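Local coordinates for protein thermospermine synthase (Medicago truncatula, PDB 6BQ5) that probably makes the polyamine thermospermine, by transferring an aminopropyl group from decarboxylated S-adenosylmethionine to spermidine with release of methylthioadenosine, at residues A[54-59]-A[131-136]; A[161-166]-A[191-196]. All coordinates share one frame; numbering follows the deposited sequence.

Contact 1 (A[54-59]-A[131-136]); sequences SQYQDI and CDIDEE. With MTA (5'-deoxy-5'-methylthioadenosine), chain D.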
loop_
_atom_site.group_PDB
_atom_site.type_symbol
_atom_site.label_atom_id
_atom_site.label_comp_id
_atom_site.label_asym_id
_atom_site.label_seq_id
_atom_site.Cartn_x
_atom_site.Cartn_y
_atom_site.Cartn_z
ATOM N N SER A 54 13.631 -19.771 15.793
ATOM C CA SER A 54 14.786 -20.636 16.094
ATOM C C SER A 54 16.026 -19.745 16.028
ATOM O O SER A 54 15.962 -18.571 15.669
ATOM C CB SER A 54 14.940 -21.782 15.069
ATOM O OG SER A 54 15.594 -21.329 13.871
ATOM N N GLN A 55 17.144 -20.350 16.370
ATOM C CA GLN A 55 18.482 -19.817 16.150
ATOM C C GLN A 55 18.747 -19.451 14.693
ATOM O O GLN A 55 19.578 -18.612 14.425
ATOM C CB GLN A 55 19.459 -20.904 16.609
ATOM C CG GLN A 55 20.937 -20.757 16.319
ATOM C CD GLN A 55 21.696 -22.043 16.656
ATOM O OE1 GLN A 55 21.184 -22.947 17.339
ATOM N NE2 GLN A 55 22.915 -22.139 16.160
ATOM N N TYR A 56 18.098 -20.140 13.750
ATOM C CA TYR A 56 18.379 -19.944 12.332
ATOM C C TYR A 56 17.421 -18.963 11.665
ATOM O O TYR A 56 17.858 -18.287 10.752
ATOM C CB TYR A 56 18.381 -21.278 11.588
ATOM C CG TYR A 56 19.299 -22.319 12.213
ATOM C CD1 TYR A 56 20.677 -22.329 11.936
ATOM C CD2 TYR A 56 18.798 -23.296 13.089
ATOM C CE1 TYR A 56 21.522 -23.289 12.501
ATOM C CE2 TYR A 56 19.641 -24.254 13.681
ATOM C CZ TYR A 56 21.003 -24.246 13.385
ATOM O OH TYR A 56 21.854 -25.193 13.946
ATOM N N GLN A 57 16.144 -18.893 12.101
ATOM C CA GLN A 57 15.157 -18.062 11.425
ATOM C C GLN A 57 13.830 -17.877 12.183
ATOM O O GLN A 57 13.458 -18.655 13.074
ATOM C CB GLN A 57 14.894 -18.598 9.977
ATOM C CG GLN A 57 14.296 -20.001 9.920
ATOM C CD GLN A 57 14.958 -20.915 8.881
ATOM O OE1 GLN A 57 15.203 -20.506 7.729
ATOM N NE2 GLN A 57 15.241 -22.167 9.286
ATOM N N ASP A 58 13.153 -16.795 11.838
ATOM C CA ASP A 58 11.770 -16.578 12.226
ATOM C C ASP A 58 10.878 -17.323 11.256
ATOM O O ASP A 58 11.220 -17.481 10.051
ATOM C CB ASP A 58 11.436 -15.075 12.180
ATOM C CG ASP A 58 12.027 -14.302 13.315
ATOM O OD1 ASP A 58 12.054 -14.808 14.455
ATOM O OD2 ASP A 58 12.415 -13.124 13.099
ATOM N N ILE A 59 9.735 -17.750 11.771
ATOM C CA ILE A 59 8.788 -18.616 11.060
ATOM C C ILE A 59 7.381 -18.065 11.158
ATOM O O ILE A 59 6.954 -17.698 12.241
ATOM C CB ILE A 59 8.727 -20.020 11.691
ATOM C CG1 ILE A 59 10.126 -20.665 11.696
ATOM C CG2 ILE A 59 7.763 -20.931 10.899
ATOM C CD1 ILE A 59 10.215 -21.926 12.547
ATOM N N CYS A 131 17.147 -34.248 5.838
ATOM C CA CYS A 131 18.137 -33.636 6.701
ATOM C C CYS A 131 18.024 -32.103 6.665
ATOM O O CYS A 131 18.567 -31.453 5.754
ATOM C CB CYS A 131 19.533 -34.063 6.281
ATOM S SG CYS A 131 20.840 -33.473 7.377
ATOM N N ASP A 132 17.283 -31.552 7.631
ATOM C CA ASP A 132 17.134 -30.090 7.800
ATOM C C ASP A 132 17.843 -29.635 9.080
ATOM O O ASP A 132 17.729 -30.277 10.113
ATOM C CB ASP A 132 15.662 -29.705 7.884
ATOM C CG ASP A 132 15.428 -28.231 7.582
ATOM O OD1 ASP A 132 15.913 -27.361 8.367
ATOM O OD2 ASP A 132 14.789 -27.940 6.533
ATOM N N ILE A 133 18.560 -28.528 8.984
ATOM C CA ILE A 133 19.312 -27.983 10.113
ATOM C C ILE A 133 18.423 -27.435 11.229
ATOM O O ILE A 133 18.844 -27.367 12.359
ATOM C CB ILE A 133 20.304 -26.902 9.632
ATOM C CG1 ILE A 133 21.445 -26.704 10.620
ATOM C CG2 ILE A 133 19.602 -25.594 9.286
ATOM C CD1 ILE A 133 22.544 -25.845 10.028
ATOM N N ASP A 134 17.192 -27.061 10.918
ATOM C CA ASP A 134 16.329 -26.373 11.876
ATOM C C ASP A 134 15.107 -27.221 12.276
ATOM O O ASP A 134 14.087 -27.218 11.620
ATOM C CB ASP A 134 15.921 -25.025 11.277
ATOM C CG ASP A 134 15.218 -24.118 12.266
ATOM O OD1 ASP A 134 14.948 -24.573 13.399
ATOM O OD2 ASP A 134 14.947 -22.958 11.907
ATOM N N GLU A 135 15.198 -27.859 13.433
ATOM C CA GLU A 135 14.074 -28.623 14.002
ATOM C C GLU A 135 12.787 -27.821 14.177
ATOM O O GLU A 135 11.695 -28.371 14.026
ATOM C CB GLU A 135 14.497 -29.200 15.353
ATOM C CG GLU A 135 13.580 -30.246 15.938
ATOM C CD GLU A 135 14.204 -30.807 17.204
ATOM O OE1 GLU A 135 14.384 -32.028 17.283
ATOM O OE2 GLU A 135 14.568 -30.001 18.091
ATOM N N GLU A 136 12.897 -26.535 14.521
ATOM C CA GLU A 136 11.700 -25.693 14.629
ATOM C C GLU A 136 10.906 -25.613 13.324
ATOM O O GLU A 136 9.674 -25.632 13.342
ATOM C CB GLU A 136 12.035 -24.273 15.113
ATOM C CG GLU A 136 12.701 -24.261 16.478
ATOM C CD GLU A 136 11.842 -24.905 17.523
ATOM O OE1 GLU A 136 10.654 -24.547 17.596
ATOM O OE2 GLU A 136 12.347 -25.778 18.260
HETATM C CS MTA D . 14.618 -21.543 3.342
HETATM S "S5'" MTA D . 16.053 -22.528 3.502
HETATM C "C5'" MTA D . 15.319 -24.090 3.160
HETATM C "C4'" MTA D . 15.602 -25.061 4.301
HETATM O "O4'" MTA D . 16.995 -25.294 4.414
HETATM C "C2'" MTA D . 16.395 -24.467 6.507
HETATM O "O2'" MTA D . 16.097 -24.832 7.854
HETATM C "C3'" MTA D . 15.144 -24.537 5.665
HETATM O "O3'" MTA D . 14.143 -25.411 6.166
HETATM C "C1'" MTA D . 17.291 -25.465 5.810
HETATM N N9 MTA D . 18.749 -25.300 5.874
HETATM C C8 MTA D . 19.471 -24.176 5.801
HETATM N N7 MTA D . 20.799 -24.467 5.825
HETATM C C5 MTA D . 20.901 -25.805 5.902
HETATM C C6 MTA D . 22.005 -26.759 5.996
HETATM N N6 MTA D . 23.285 -26.327 5.972
HETATM N N1 MTA D . 21.685 -28.065 6.050
HETATM C C2 MTA D . 20.402 -28.498 6.070
HETATM N N3 MTA D . 19.339 -27.677 6.003
HETATM C C4 MTA D . 19.556 -26.345 5.941
#

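Contact 2 (A[161-166]-A[191-196]); sequences INDAKA and CYKLYT. With MTA (5'-deoxy-5'-methylthioadenosine), chain D.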
loop_
_atom_site.group_PDB
_atom_site.type_symbol
_atom_site.label_atom_id
_atom_site.label_comp_id
_atom_site.label_asym_id
_atom_site.label_seq_id
_atom_site.Cartn_x
_atom_site.Cartn_y
_atom_site.Cartn_z
ATOM N N ILE A 161 17.925 -34.027 12.059
ATOM C CA ILE A 161 18.167 -32.615 12.345
ATOM C C ILE A 161 19.665 -32.340 12.346
ATOM O O ILE A 161 20.342 -32.548 13.337
ATOM C CB ILE A 161 17.523 -32.188 13.679
ATOM C CG1 ILE A 161 16.019 -32.517 13.666
ATOM C CG2 ILE A 161 17.775 -30.701 13.946
ATOM C CD1 ILE A 161 15.259 -31.934 12.468
ATOM N N ASN A 162 20.186 -31.868 11.226
ATOM C CA ASN A 162 21.609 -31.556 11.112
ATOM C C ASN A 162 21.928 -30.634 9.932
ATOM O O ASN A 162 21.095 -30.440 9.050
ATOM C CB ASN A 162 22.388 -32.866 10.956
ATOM C CG ASN A 162 23.855 -32.729 11.292
ATOM O OD1 ASN A 162 24.345 -31.667 11.702
ATOM N ND2 ASN A 162 24.568 -33.805 11.093
ATOM N N ASP A 163 23.120 -30.048 9.937
ATOM C CA ASP A 163 23.684 -29.481 8.716
ATOM C C ASP A 163 23.875 -30.650 7.692
ATOM O O ASP A 163 24.513 -31.654 7.992
ATOM C CB ASP A 163 24.976 -28.690 9.024
ATOM C CG ASP A 163 25.821 -28.445 7.798
ATOM O OD1 ASP A 163 25.256 -28.183 6.733
ATOM O OD2 ASP A 163 27.059 -28.619 7.873
ATOM N N ALA A 164 23.306 -30.516 6.488
ATOM C CA ALA A 164 23.362 -31.598 5.502
ATOM C C ALA A 164 24.788 -31.897 5.024
ATOM O O ALA A 164 25.075 -33.013 4.614
ATOM C CB ALA A 164 22.460 -31.304 4.300
ATOM N N LYS A 165 25.664 -30.893 5.062
ATOM C CA LYS A 165 27.064 -31.075 4.696
ATOM C C LYS A 165 27.753 -31.957 5.755
ATOM O O LYS A 165 28.310 -33.005 5.408
ATOM C CB LYS A 165 27.765 -29.715 4.555
ATOM C CG LYS A 165 29.260 -29.763 4.250
ATOM C CD LYS A 165 29.839 -28.347 4.094
ATOM C CE LYS A 165 31.215 -28.364 3.424
ATOM N NZ LYS A 165 32.151 -29.301 4.123
ATOM N N ALA A 166 27.700 -31.552 7.014
ATOM C CA ALA A 166 28.242 -32.391 8.108
ATOM C C ALA A 166 27.647 -33.791 8.057
ATOM O O ALA A 166 28.382 -34.772 8.061
ATOM C CB ALA A 166 27.991 -31.763 9.477
ATOM N N CYS A 191 23.997 -21.266 3.567
ATOM C CA CYS A 191 23.838 -22.334 2.541
ATOM C C CYS A 191 24.934 -22.327 1.461
ATOM O O CYS A 191 25.038 -23.297 0.701
ATOM C CB CYS A 191 22.436 -22.242 1.905
ATOM S SG CYS A 191 21.077 -22.627 3.067
ATOM N N TYR A 192 25.742 -21.256 1.407
ATOM C CA TYR A 192 26.758 -21.056 0.354
ATOM C C TYR A 192 27.612 -22.268 0.133
ATOM O O TYR A 192 27.875 -22.667 -0.992
ATOM C CB TYR A 192 27.691 -19.861 0.685
ATOM C CG TYR A 192 28.698 -19.627 -0.406
ATOM C CD1 TYR A 192 28.358 -18.883 -1.515
ATOM C CD2 TYR A 192 29.955 -20.221 -0.370
ATOM C CE1 TYR A 192 29.237 -18.699 -2.555
ATOM C CE2 TYR A 192 30.856 -20.049 -1.411
ATOM C CZ TYR A 192 30.487 -19.283 -2.509
ATOM O OH TYR A 192 31.338 -19.070 -3.580
ATOM N N LYS A 193 28.065 -22.844 1.237
ATOM C CA LYS A 193 29.000 -23.955 1.197
ATOM C C LYS A 193 28.414 -25.238 0.607
ATOM O O LYS A 193 29.171 -26.159 0.342
ATOM C CB LYS A 193 29.557 -24.236 2.616
ATOM C CG LYS A 193 28.516 -24.843 3.540
ATOM C CD LYS A 193 28.793 -24.656 5.021
ATOM C CE LYS A 193 27.739 -25.397 5.828
ATOM N NZ LYS A 193 28.247 -25.708 7.195
ATOM N N LEU A 194 27.088 -25.330 0.464
ATOM C CA LEU A 194 26.450 -26.509 -0.161
ATOM C C LEU A 194 26.232 -26.332 -1.675
ATOM O O LEU A 194 25.477 -27.109 -2.253
ATOM C CB LEU A 194 25.148 -26.894 0.571
ATOM C CG LEU A 194 25.348 -27.336 2.042
ATOM C CD1 LEU A 194 25.115 -26.187 3.008
ATOM C CD2 LEU A 194 24.491 -28.535 2.460
ATOM N N TYR A 195 26.891 -25.332 -2.284
ATOM C CA TYR A 195 26.883 -25.062 -3.729
ATOM C C TYR A 195 28.298 -24.948 -4.365
ATOM O O TYR A 195 28.431 -24.590 -5.548
ATOM C CB TYR A 195 26.094 -23.764 -4.030
ATOM C CG TYR A 195 24.605 -23.823 -3.727
ATOM C CD1 TYR A 195 24.142 -23.542 -2.454
ATOM C CD2 TYR A 195 23.677 -24.148 -4.701
ATOM C CE1 TYR A 195 22.810 -23.560 -2.153
ATOM C CE2 TYR A 195 22.305 -24.190 -4.402
ATOM C CZ TYR A 195 21.883 -23.887 -3.116
ATOM O OH TYR A 195 20.575 -23.871 -2.749
ATOM N N THR A 196 29.356 -25.269 -3.604
ATOM C CA THR A 196 30.740 -25.066 -4.093
ATOM C C THR A 196 31.226 -26.287 -4.882
ATOM O O THR A 196 30.727 -27.379 -4.703
ATOM C CB THR A 196 31.725 -24.786 -2.910
ATOM O OG1 THR A 196 31.729 -25.921 -2.054
ATOM C CG2 THR A 196 31.271 -23.591 -2.122
HETATM C CS MTA D . 14.618 -21.543 3.342
HETATM S "S5'" MTA D . 16.053 -22.528 3.502
HETATM C "C5'" MTA D . 15.319 -24.090 3.160
HETATM C "C4'" MTA D . 15.602 -25.061 4.301
HETATM O "O4'" MTA D . 16.995 -25.294 4.414
HETATM C "C2'" MTA D . 16.395 -24.467 6.507
HETATM O "O2'" MTA D . 16.097 -24.832 7.854
HETATM C "C3'" MTA D . 15.144 -24.537 5.665
HETATM O "O3'" MTA D . 14.143 -25.411 6.166
HETATM C "C1'" MTA D . 17.291 -25.465 5.810
HETATM N N9 MTA D . 18.749 -25.300 5.874
HETATM C C8 MTA D . 19.471 -24.176 5.801
HETATM N N7 MTA D . 20.799 -24.467 5.825
HETATM C C5 MTA D . 20.901 -25.805 5.902
HETATM C C6 MTA D . 22.005 -26.759 5.996
HETATM N N6 MTA D . 23.285 -26.327 5.972
HETATM N N1 MTA D . 21.685 -28.065 6.050
HETATM C C2 MTA D . 20.402 -28.498 6.070
HETATM N N3 MTA D . 19.339 -27.677 6.003
HETATM C C4 MTA D . 19.556 -26.345 5.941
#

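Contact 1 (A[54-59]-A[131-136])
Asp134 OD2 is gripped by two donors from the turn that opens segment 54-59. Ser54 OG gives it a 2.6 Å bond from above the carboxylate plane, while Gln57 NE2 reaches its anti lone pair at 2.8 Å, nearly straight (170°), amide and carboxylate lying almost coplanar. Serine suits its place: OG also accepts from Tyr56 N, an ST turn, and from Gln57 N, which extends it to an ST motif. The glutamine amide sends a second N-H to O2' of methylthioadenosine (NE2 to O2' 3.1 Å). The Asp134 carboxylate reaches the turn because chi1 of -170° swings CG away from the backbone N, and its OD1 weakly caps Glu136 N at the start of helix 135-144. Replaced by an alanine, this residue would probably leave Ser54 OG and one Gln57 N-H without their acceptor, the amide free to turn, and Glu136 N without its cap. Ile133 CG2 sits over the Tyr56 ring face, 4.2 Å from its centroid, and packs on adenine C4 (3.4 Å). Asp132 OD1 and OD2 accept from ribose O2' and O3', both at 2.6 Å: an acidic residue near the C-terminal end of the second Rossmann strand, characteristic of AdoMet-dependent transferase folds.

Contact 2 (A[161-166]-A[191-196])
The adenine end of the methylthioadenosine pocket lies between residues 161-166 and 191-196, and Asp163 serves both the base and the opposing segment. Its OD1 accepts from the exocyclic amine N6 of the ligand at 2.8 Å, while OD2 forms a salt bridge with Lys193 NZ at 3.2 Å. The lysine comes in from above the carboxylate plane, 63° out of it, and Ala166 N bonds to the same OD2 from the opposite face. A carboxylate suits this position because its two oxygens can divide the work between base, ammonium group and helix cap. Lys193 reaches the carboxylate because its chain runs extended beyond CG, meeting Asp163 from the opposite direction.

Asp163 is the N-cap of helix 164-169, which follows the outermost parallel strand, 157-161, of the Rossmann-like sheet. Just past the cap, Ala164 N donates to adenine N1 at 3.0 Å, an almost straight bond (170°). Acceptor and donor thus face N6 and N1 together, the pairing that distinguishes adenine from guanine.

Leu194 supplies the apolar part of the contact. Its CD2 branch packs on Ala164 CB (3.9 Å) and near Lys165 N, whereas CD1 turns to the ligand, 3.5 Å from N6; a small alanine lets the leucine come this close to the helix start. Cys191 SG lies 3.3 Å from ligand N7, over one face of the base rather than in its plane, and Leu194 CD1 is displaced to the same face. Lys165 crosses Lys193 through its methylenes, Lys165 CD against Lys193 CG at 3.8 Å, and carries its ammonium group to a salt bridge with Glu169.

How the contacts relate
Contact 1 closes before contact 2 opens along the chain, and their centres lie about 14 Å apart, with the one methylthioadenosine touching both. Segments 131-136 and 161-166 run from the C-terminal ends of the neighbouring parallel strands 127-132 and 157-161 of the mixed sheet into helices 135-144 and 164-169. They meet directly, Asp132 O and Asn162 N at 3.1 Å making a probable hydrogen bond. The other two segments come from different places: 54-59 from the turn into strand 58-64 of the antiparallel N-terminal sheet, 191-196 from the loop ahead of helix 197-204. The nucleoside is thus held where that N-terminal sheet meets the Rossmann-like domain, its ribose by contact 1 and its base by contact 2.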